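Local coordinates for NAD(P)H dehydrogenase (quinone) (Mycobacterium tuberculosis, PDB 1XDI), which uses FAD to transfer electrons from NADH or NADPH to quinones and may contribute to virulence by increasing resistance to reactive oxygen intermediates, at residues 51-55 and 196-201; 181-185 and 201-207; 302-306 and 344-348. All coordinates share one frame; numbering follows the deposited sequence.

Interaction 1 of 3, residues 51-55 and 196-201. With FAD (flavin-adenine dinucleotide), chain C.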
loop_
_atom_site.group_PDB
_atom_site.type_symbol
_atom_site.label_atom_id
_atom_site.label_comp_id
_atom_site.label_asym_id
_atom_site.label_seq_id
_atom_site.Cartn_x
_atom_site.Cartn_y
_atom_site.Cartn_z
ATOM N N SER A 51 37.606 10.683 2.595
ATOM C CA SER A 51 37.956 9.250 2.733
ATOM C C SER A 51 37.428 8.418 1.551
ATOM O O SER A 51 38.175 7.589 0.999
ATOM C CB SER A 51 37.446 8.621 4.040
ATOM O OG SER A 51 36.138 9.081 4.374
ATOM N N LYS A 52 36.166 8.636 1.146
ATOM C CA LYS A 52 35.593 7.904 0.026
ATOM C C LYS A 52 36.354 8.231 -1.237
ATOM O O LYS A 52 36.505 7.371 -2.093
ATOM C CB LYS A 52 34.090 8.217 -0.168
ATOM C CG LYS A 52 33.068 7.332 0.653
ATOM C CD LYS A 52 33.119 7.599 2.143
ATOM C CE LYS A 52 33.585 6.382 2.928
ATOM N NZ LYS A 52 33.871 6.710 4.357
ATOM N N THR A 53 36.838 9.461 -1.361
ATOM C CA THR A 53 37.605 9.831 -2.547
ATOM C C THR A 53 38.907 9.054 -2.470
ATOM O O THR A 53 39.257 8.285 -3.381
ATOM C CB THR A 53 37.899 11.325 -2.570
ATOM O OG1 THR A 53 36.695 11.998 -2.210
ATOM C CG2 THR A 53 38.328 11.824 -3.967
ATOM N N PHE A 54 39.616 9.236 -1.367
ATOM C CA PHE A 54 40.879 8.516 -1.135
ATOM C C PHE A 54 40.733 7.029 -1.457
ATOM O O PHE A 54 41.547 6.465 -2.180
ATOM C CB PHE A 54 41.319 8.661 0.333
ATOM C CG PHE A 54 42.662 8.124 0.609
ATOM C CD1 PHE A 54 43.774 8.804 0.199
ATOM C CD2 PHE A 54 42.814 6.887 1.244
ATOM C CE1 PHE A 54 45.067 8.254 0.416
ATOM C CE2 PHE A 54 44.108 6.328 1.462
ATOM C CZ PHE A 54 45.235 7.014 1.042
ATOM N N ILE A 55 39.680 6.414 -0.923
ATOM C CA ILE A 55 39.412 4.988 -1.111
ATOM C C ILE A 55 39.097 4.627 -2.545
ATOM O O ILE A 55 39.442 3.531 -2.984
ATOM C CB ILE A 55 38.267 4.500 -0.179
ATOM C CG1 ILE A 55 38.763 4.412 1.269
ATOM C CG2 ILE A 55 37.777 3.200 -0.613
ATOM C CD1 ILE A 55 37.698 4.033 2.287
ATOM N N GLU A 196 37.886 1.151 7.421
ATOM C CA GLU A 196 37.958 1.632 6.045
ATOM C C GLU A 196 39.381 2.034 5.600
ATOM O O GLU A 196 39.819 1.668 4.488
ATOM C CB GLU A 196 36.976 2.796 5.833
ATOM C CG GLU A 196 35.478 2.458 5.858
ATOM C CD GLU A 196 34.562 3.718 5.757
ATOM O OE1 GLU A 196 35.105 4.863 5.799
ATOM O OE2 GLU A 196 33.315 3.578 5.657
ATOM N N PHE A 197 40.108 2.742 6.459
ATOM C CA PHE A 197 41.463 3.192 6.140
ATOM C C PHE A 197 42.470 2.046 6.153
ATOM O O PHE A 197 43.371 2.015 5.322
ATOM C CB PHE A 197 41.907 4.322 7.097
ATOM C CG PHE A 197 41.325 5.676 6.749
ATOM C CD1 PHE A 197 41.564 6.263 5.512
ATOM C CD2 PHE A 197 40.551 6.363 7.648
ATOM C CE1 PHE A 197 41.039 7.530 5.185
ATOM C CE2 PHE A 197 40.020 7.625 7.343
ATOM C CZ PHE A 197 40.265 8.211 6.103
ATOM N N VAL A 198 42.329 1.100 7.084
ATOM C CA VAL A 198 43.225 -0.017 7.110
ATOM C C VAL A 198 43.078 -0.656 5.716
ATOM O O VAL A 198 44.075 -0.968 5.041
ATOM C CB VAL A 198 42.788 -1.013 8.186
ATOM C CG1 VAL A 198 43.359 -2.437 7.886
ATOM C CG2 VAL A 198 43.181 -0.499 9.557
ATOM N N ASP A 199 41.836 -0.852 5.276
ATOM C CA ASP A 199 41.608 -1.464 3.992
ATOM C C ASP A 199 42.229 -0.619 2.884
ATOM O O ASP A 199 42.957 -1.114 2.035
ATOM C CB ASP A 199 40.119 -1.616 3.802
ATOM C CG ASP A 199 39.747 -2.396 2.540
ATOM O OD1 ASP A 199 40.427 -2.304 1.483
ATOM O OD2 ASP A 199 38.699 -3.073 2.579
ATOM N N ALA A 200 41.933 0.674 2.864
ATOM C CA ALA A 200 42.506 1.549 1.822
ATOM C C ALA A 200 44.058 1.500 1.784
ATOM O O ALA A 200 44.644 1.281 0.732
ATOM C CB ALA A 200 42.015 3.024 2.027
ATOM N N TYR A 201 44.720 1.707 2.920
ATOM C CA TYR A 201 46.184 1.657 2.941
ATOM C C TYR A 201 46.787 0.259 2.582
ATOM O O TYR A 201 47.806 0.185 1.922
ATOM C CB TYR A 201 46.702 2.232 4.285
ATOM C CG TYR A 201 46.659 3.779 4.316
ATOM C CD1 TYR A 201 47.521 4.527 3.503
ATOM C CD2 TYR A 201 45.757 4.508 5.145
ATOM C CE1 TYR A 201 47.513 5.953 3.521
ATOM C CE2 TYR A 201 45.725 5.973 5.146
ATOM C CZ TYR A 201 46.628 6.681 4.336
ATOM O OH TYR A 201 46.778 8.096 4.366
HETATM P PA FAD C . 29.129 18.396 9.987
HETATM O O1A FAD C . 30.221 17.872 10.912
HETATM O O2A FAD C . 29.120 17.840 8.564
HETATM O O5B FAD C . 29.323 19.908 9.973
HETATM C C5B FAD C . 28.735 20.872 10.848
HETATM C C4B FAD C . 29.470 22.107 10.372
HETATM O O4B FAD C . 29.046 23.266 11.041
HETATM C C3B FAD C . 31.087 22.133 10.495
HETATM O O3B FAD C . 31.765 21.740 9.301
HETATM C C2B FAD C . 31.427 23.484 10.915
HETATM O O2B FAD C . 32.007 24.380 9.964
HETATM C C1B FAD C . 30.139 24.104 11.395
HETATM N N9A FAD C . 30.075 24.540 12.734
HETATM C C8A FAD C . 30.462 23.999 13.943
HETATM N N7A FAD C . 30.224 24.777 14.968
HETATM C C5A FAD C . 29.652 25.887 14.420
HETATM C C6A FAD C . 29.166 27.098 14.942
HETATM N N6A FAD C . 29.194 27.379 16.228
HETATM N N1A FAD C . 28.642 28.022 14.061
HETATM C C2A FAD C . 28.588 27.787 12.740
HETATM N N3A FAD C . 29.044 26.620 12.143
HETATM C C4A FAD C . 29.571 25.736 13.141
HETATM N N1 FAD C . 28.531 9.410 7.007
HETATM C C2 FAD C . 27.903 8.777 5.970
HETATM O O2 FAD C . 26.670 8.854 5.811
HETATM N N3 FAD C . 28.661 8.042 5.087
HETATM C C4 FAD C . 30.017 7.880 5.134
HETATM O O4 FAD C . 30.577 7.198 4.276
HETATM C C4X FAD C . 30.622 8.496 6.147
HETATM N N5 FAD C . 32.037 8.348 6.209
HETATM C C5X FAD C . 32.685 9.007 7.285
HETATM C C6 FAD C . 34.089 8.934 7.416
HETATM C C7 FAD C . 34.793 9.569 8.473
HETATM C C7M FAD C . 36.336 9.462 8.557
HETATM C C8 FAD C . 34.032 10.289 9.440
HETATM C C8M FAD C . 34.676 10.990 10.625
HETATM C C9 FAD C . 32.675 10.395 9.336
HETATM C C9A FAD C . 31.972 9.804 8.291
HETATM N N10 FAD C . 30.509 9.891 8.114
HETATM C C10 FAD C . 29.870 9.269 7.079
HETATM C "C1'" FAD C . 29.817 10.688 9.054
HETATM C "C2'" FAD C . 29.249 11.969 8.517
HETATM O "O2'" FAD C . 30.336 12.741 7.895
HETATM C "C3'" FAD C . 28.602 12.808 9.583
HETATM O "O3'" FAD C . 27.461 12.129 10.040
HETATM C "C4'" FAD C . 28.072 14.150 9.117
HETATM O "O4'" FAD C . 29.310 14.834 8.693
HETATM C "C5'" FAD C . 27.526 15.052 10.112
HETATM O "O5'" FAD C . 26.994 16.191 9.453
HETATM P P FAD C . 26.473 17.463 10.193
HETATM O O1P FAD C . 25.931 18.276 9.166
HETATM O O2P FAD C . 25.611 17.180 11.361
HETATM O O3P FAD C . 27.804 18.024 10.733
#
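Lys52 divides its terminal amine between a buried carboxylate and the flavin: NZ forms a salt bridge with Glu196 OE1 at 2.6 Å and a hydrogen bond to FAD N5 at 3.1 Å. A Lys-Glu pair beside the isoalloxazine recurs in the flavoprotein disulfide reductase family, and here it joins helix 48-64 of the FAD domain to helix 192-203 of the nucleotide-domain Rossmann fold. Although the first bond of the Lys52 side chain leads away from the second helix, bends at chi2 and chi3 curl the chain back. NZ then meets OE1 on its syn side, tilted 30° from the carboxylate plane. With the bond to N5, a weak one to FAD O4 fixes the lysine end against this part of the flavin. A further bond to Ser51 OG adds to the grip, while Ser51 OG itself is anchored on Asp47 O. Phe357 N holds Glu196 OE2, so both carboxylate oxygens have a partner.

Away from the cofactor the helices, whose segment axes come within 10.3 Å, are packed by apolar groups. Ala200 CB meets Ile55 CG1 at 3.6 Å and also sits at the edge of the Phe54 ring. The Phe54 and Tyr201 rings meet obliquely, with planes at 47°, and Phe54 CE2 lies over one Tyr201 face, displaced toward its rim.

Interaction 2 of 3, residues 181-185 and 201-207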
loop_
_atom_site.group_PDB
_atom_site.type_symbol
_atom_site.label_atom_id
_atom_site.label_comp_id
_atom_site.label_asym_id
_atom_site.label_seq_id
_atom_site.Cartn_x
_atom_site.Cartn_y
_atom_site.Cartn_z
ATOM N N LEU A 181 53.763 7.373 1.090
ATOM C CA LEU A 181 53.108 6.301 1.829
ATOM C C LEU A 181 53.892 5.891 3.082
ATOM O O LEU A 181 55.093 5.780 3.075
ATOM C CB LEU A 181 52.928 5.068 0.950
ATOM C CG LEU A 181 52.001 5.214 -0.241
ATOM C CD1 LEU A 181 51.826 3.846 -0.846
ATOM C CD2 LEU A 181 50.644 5.770 0.169
ATOM N N PRO A 182 53.214 5.672 4.181
ATOM C CA PRO A 182 53.937 5.271 5.377
ATOM C C PRO A 182 54.656 3.950 5.187
ATOM O O PRO A 182 54.233 3.116 4.415
ATOM C CB PRO A 182 52.816 5.151 6.395
ATOM C CG PRO A 182 51.912 6.306 5.992
ATOM C CD PRO A 182 51.828 6.043 4.509
ATOM N N ASP A 183 55.749 3.752 5.904
ATOM C CA ASP A 183 56.483 2.485 5.846
ATOM C C ASP A 183 55.768 1.411 6.625
ATOM O O ASP A 183 55.655 0.296 6.158
ATOM C CB ASP A 183 57.872 2.665 6.394
ATOM C CG ASP A 183 58.818 3.142 5.334
ATOM O OD1 ASP A 183 58.523 4.163 4.671
ATOM O OD2 ASP A 183 59.865 2.481 5.142
ATOM N N HIS A 184 55.278 1.770 7.813
ATOM C CA HIS A 184 54.526 0.876 8.692
ATOM C C HIS A 184 53.456 1.690 9.393
ATOM O O HIS A 184 53.765 2.399 10.339
ATOM C CB HIS A 184 55.402 0.296 9.787
ATOM C CG HIS A 184 54.713 -0.749 10.608
ATOM N ND1 HIS A 184 55.129 -1.102 11.873
ATOM C CD2 HIS A 184 53.641 -1.527 10.336
ATOM C CE1 HIS A 184 54.339 -2.047 12.348
ATOM N NE2 HIS A 184 53.430 -2.323 11.433
ATOM N N LEU A 185 52.205 1.575 8.948
ATOM C CA LEU A 185 51.093 2.302 9.542
ATOM C C LEU A 185 50.440 1.599 10.747
ATOM O O LEU A 185 49.988 0.431 10.669
ATOM C CB LEU A 185 50.015 2.605 8.487
ATOM C CG LEU A 185 48.787 3.377 9.024
ATOM C CD1 LEU A 185 49.243 4.618 9.710
ATOM C CD2 LEU A 185 47.817 3.777 7.914
ATOM N N TYR A 201 44.720 1.707 2.920
ATOM C CA TYR A 201 46.184 1.657 2.941
ATOM C C TYR A 201 46.787 0.259 2.582
ATOM O O TYR A 201 47.806 0.185 1.922
ATOM C CB TYR A 201 46.702 2.232 4.285
ATOM C CG TYR A 201 46.659 3.779 4.316
ATOM C CD1 TYR A 201 47.521 4.527 3.503
ATOM C CD2 TYR A 201 45.757 4.508 5.145
ATOM C CE1 TYR A 201 47.513 5.953 3.521
ATOM C CE2 TYR A 201 45.725 5.973 5.146
ATOM C CZ TYR A 201 46.628 6.681 4.336
ATOM O OH TYR A 201 46.778 8.096 4.366
ATOM N N THR A 202 46.145 -0.833 2.967
ATOM C CA THR A 202 46.610 -2.190 2.642
ATOM C C THR A 202 46.577 -2.342 1.107
ATOM O O THR A 202 47.347 -3.070 0.512
ATOM C CB THR A 202 45.630 -3.261 3.289
ATOM O OG1 THR A 202 45.807 -3.269 4.712
ATOM C CG2 THR A 202 45.801 -4.676 2.653
ATOM N N GLU A 203 45.657 -1.645 0.460
ATOM C CA GLU A 203 45.527 -1.734 -0.981
ATOM C C GLU A 203 46.587 -0.904 -1.680
ATOM O O GLU A 203 46.988 -1.233 -2.796
ATOM C CB GLU A 203 44.125 -1.301 -1.398
ATOM C CG GLU A 203 43.079 -2.349 -1.139
ATOM C CD GLU A 203 43.392 -3.613 -1.918
ATOM O OE1 GLU A 203 43.489 -3.515 -3.159
ATOM O OE2 GLU A 203 43.554 -4.692 -1.294
ATOM N N LEU A 204 47.042 0.169 -1.043
ATOM C CA LEU A 204 48.111 0.946 -1.637
ATOM C C LEU A 204 49.417 0.213 -1.372
ATOM O O LEU A 204 50.497 0.751 -1.645
ATOM C CB LEU A 204 48.197 2.386 -1.051
ATOM C CG LEU A 204 47.171 3.369 -1.637
ATOM C CD1 LEU A 204 47.411 4.741 -1.106
ATOM C CD2 LEU A 204 47.233 3.348 -3.167
ATOM N N GLY A 205 49.341 -1.000 -0.831
ATOM C CA GLY A 205 50.556 -1.733 -0.535
ATOM C C GLY A 205 51.204 -1.431 0.821
ATOM O O GLY A 205 52.298 -1.917 1.116
ATOM N N VAL A 206 50.549 -0.656 1.682
ATOM C CA VAL A 206 51.119 -0.343 2.997
ATOM C C VAL A 206 50.888 -1.379 4.122
ATOM O O VAL A 206 49.815 -1.957 4.249
ATOM C CB VAL A 206 50.587 1.009 3.527
ATOM C CG1 VAL A 206 51.189 1.283 4.916
ATOM C CG2 VAL A 206 50.919 2.131 2.544
ATOM N N PRO A 207 51.908 -1.641 4.941
ATOM C CA PRO A 207 51.806 -2.589 6.053
ATOM C C PRO A 207 51.010 -1.918 7.159
ATOM O O PRO A 207 51.221 -0.740 7.445
ATOM C CB PRO A 207 53.258 -2.818 6.430
ATOM C CG PRO A 207 53.920 -2.779 5.078
ATOM C CD PRO A 207 53.296 -1.536 4.480
#
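Leu185 N donates to Pro207 O at 2.9 Å, where the start of strand 185-188 comes alongside the approach to the parallel strand 208-211. Helix 192-203 connects the two strands, so this is the beta-alpha-beta unit of a Rossmann fold, in the nucleotide domain of the enzyme. The helix ends in a Schellman motif: Gly205, with positive phi, reverses the chain, and Val206 N returns to Tyr201 O at 2.9 Å.

This turn presents Val206 to the loop that leads into strand 185-188. Its two methyls are shared out: CG1, anti to the backbone N (chi1 179°), reaches Leu185 CB at 4.0 Å and lies against Pro182 O, while CG2 packs on Leu181 CB. Leu181 also meets Leu204 at about a right angle, CD2 lying 3.6 Å from Leu204 CD1. Leu83 of helix 83-107 covers both leucines, carrying the apolar layer into the FAD domain.

On the strand side, Leu185 CD2 abuts Tyr201 CD2 obliquely at 3.5 Å, so this tyrosine is wedged between the leucine and Phe54. His184 points its side chain away at first, but its ring is fixed by NE2 to Thr209 OG1 and ND1 to Glu267 O. Its position leaves Pro207 O near the ring plane, at the edge, and His184 CD2 lies 4.1 Å from Pro207 CB.

Interaction 3 of 3, residues 302-306 and 344-348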
loop_
_atom_site.group_PDB
_atom_site.type_symbol
_atom_site.label_atom_id
_atom_site.label_comp_id
_atom_site.label_asym_id
_atom_site.label_seq_id
_atom_site.Cartn_x
_atom_site.Cartn_y
_atom_site.Cartn_z
ATOM N N ASP A 302 14.639 15.267 19.550
ATOM C CA ASP A 302 13.392 14.551 19.276
ATOM C C ASP A 302 13.518 13.538 18.182
ATOM O O ASP A 302 14.600 13.283 17.640
ATOM C CB ASP A 302 12.341 15.551 18.789
ATOM C CG ASP A 302 11.212 15.596 19.663
ATOM O OD1 ASP A 302 11.122 14.614 20.416
ATOM O OD2 ASP A 302 10.447 16.569 19.610
ATOM N N ARG A 303 12.354 13.031 17.811
ATOM C CA ARG A 303 12.221 12.055 16.752
ATOM C C ARG A 303 11.738 12.978 15.626
ATOM O O ARG A 303 11.687 12.605 14.433
ATOM C CB ARG A 303 11.153 11.045 17.152
ATOM C CG ARG A 303 11.508 9.566 16.998
ATOM C CD ARG A 303 10.187 8.791 17.148
ATOM N NE ARG A 303 9.299 9.471 18.127
ATOM C CZ ARG A 303 7.980 9.677 17.984
ATOM N NH1 ARG A 303 7.341 9.264 16.897
ATOM N NH2 ARG A 303 7.296 10.286 18.948
ATOM N N VAL A 304 11.414 14.203 16.049
ATOM C CA VAL A 304 10.950 15.243 15.157
ATOM C C VAL A 304 11.978 16.404 15.134
ATOM O O VAL A 304 11.737 17.515 14.674
ATOM C CB VAL A 304 9.462 15.558 15.544
ATOM C CG1 VAL A 304 9.033 17.004 15.310
ATOM C CG2 VAL A 304 8.609 14.653 14.689
ATOM N N SER A 305 13.184 16.055 15.582
ATOM C CA SER A 305 14.354 16.943 15.625
ATOM C C SER A 305 14.303 18.138 16.541
ATOM O O SER A 305 15.114 19.059 16.390
ATOM C CB SER A 305 14.711 17.423 14.223
ATOM O OG SER A 305 15.024 16.317 13.384
ATOM N N ARG A 306 13.387 18.169 17.506
ATOM C CA ARG A 306 13.437 19.347 18.334
ATOM C C ARG A 306 14.025 19.202 19.710
ATOM O O ARG A 306 13.992 18.137 20.318
ATOM C CB ARG A 306 12.084 20.042 18.391
ATOM C CG ARG A 306 11.069 19.268 18.919
ATOM C CD ARG A 306 9.750 19.765 18.488
ATOM N NE ARG A 306 8.949 18.704 19.003
ATOM C CZ ARG A 306 7.752 18.829 19.510
ATOM N NH1 ARG A 306 7.177 20.036 19.546
ATOM N NH2 ARG A 306 7.190 17.742 20.038
ATOM N N VAL A 344 4.604 15.369 8.471
ATOM C CA VAL A 344 5.809 14.934 9.169
ATOM C C VAL A 344 5.830 13.472 9.567
ATOM O O VAL A 344 4.898 13.016 10.180
ATOM C CB VAL A 344 6.031 15.700 10.499
ATOM C CG1 VAL A 344 7.345 15.274 11.087
ATOM C CG2 VAL A 344 6.014 17.162 10.296
ATOM N N SER A 345 6.924 12.774 9.284
ATOM C CA SER A 345 7.086 11.375 9.667
ATOM C C SER A 345 8.363 11.177 10.484
ATOM O O SER A 345 9.458 11.122 9.912
ATOM C CB SER A 345 7.246 10.477 8.434
ATOM O OG SER A 345 6.402 10.843 7.352
ATOM N N PRO A 346 8.271 11.016 11.811
ATOM C CA PRO A 346 9.526 10.816 12.600
ATOM C C PRO A 346 10.552 9.814 11.996
ATOM O O PRO A 346 10.160 8.835 11.360
ATOM C CB PRO A 346 9.021 10.334 13.957
ATOM C CG PRO A 346 7.569 10.910 14.028
ATOM C CD PRO A 346 7.046 10.846 12.623
ATOM N N ILE A 347 11.858 10.045 12.184
ATOM C CA ILE A 347 12.875 9.115 11.650
ATOM C C ILE A 347 12.764 7.809 12.491
ATOM O O ILE A 347 12.600 7.868 13.706
ATOM C CB ILE A 347 14.373 9.634 11.789
ATOM C CG1 ILE A 347 14.515 11.120 11.505
ATOM C CG2 ILE A 347 15.236 9.044 10.752
ATOM C CD1 ILE A 347 13.993 12.078 12.696
ATOM N N ARG A 348 12.829 6.648 11.841
ATOM C CA ARG A 348 12.793 5.350 12.518
ATOM C C ARG A 348 14.219 4.816 12.366
ATOM O O ARG A 348 14.673 4.618 11.253
ATOM C CB ARG A 348 11.837 4.369 11.806
ATOM C CG ARG A 348 10.319 4.570 12.046
ATOM C CD ARG A 348 9.499 4.451 10.762
ATOM N NE ARG A 348 9.209 3.100 10.286
ATOM C CZ ARG A 348 9.133 2.776 8.985
ATOM N NH1 ARG A 348 9.345 3.691 8.043
ATOM N NH2 ARG A 348 8.802 1.545 8.593
#
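Arg303 crosses Pro346 obliquely, its side chain extended through chi2 (-167°) and then bent at chi3 (-34°), which lays the guanidinium beside the proline ring. NH1 comes within 3.3 Å of Pro346 CG, approaching obliquely, and the aliphatic CD rests 3.7 Å from Pro346 CB. The carbonyl of the same arginine takes a weak hydrogen bond from Ile347 N, at 3.4 Å from Arg303 O, together with a CA-H contact from Pro346. Next along the chain, Val304 puts one methyl into the apolar part of the contact: CG2 is 3.9 Å both from Val344 CG1, whose side chain it crosses at about a right angle, and from Pro346 CG, which lies alongside. Ser305 adds a looser touch, its OG 4.4 Å from Ile347 CD1; that hydroxyl is bonded to Gln331 O, tying the loop to helix 325-339. Gly341 and Gly343 of the third subunit pack against this region, and Val344 also shares backbone hydrogen bonds with that subunit. Two loops thus pack together at a subunit interface of the homotetramer, joining the approach to strand 312-314 of the FAD domain's parallel sheet to the loop before strand 353-356 of the antiparallel sheet.

Following the chain from the N terminus, helix 48-64 supplies the first segment, and interaction 1 closes a long loop when the chain reaches helix 192-203. Interaction 2 opens inside that loop at residues 181-185 and closes just beyond it, at 201-207, so the two cross. They share Tyr201, and Phe54 CZ packs on Leu204 CD1 at 3.8 Å. Interaction 1 ties the FAD domain to the nucleotide domain, and interaction 2 closes the beta-alpha-beta unit within the latter. Interaction 3 follows in series on the opposite side of the chain's centre, about 33 Å from interaction 1 between centres, closing a loop of 37 residues around strand 312-314 and helix 325-339 ahead of strand 353-356.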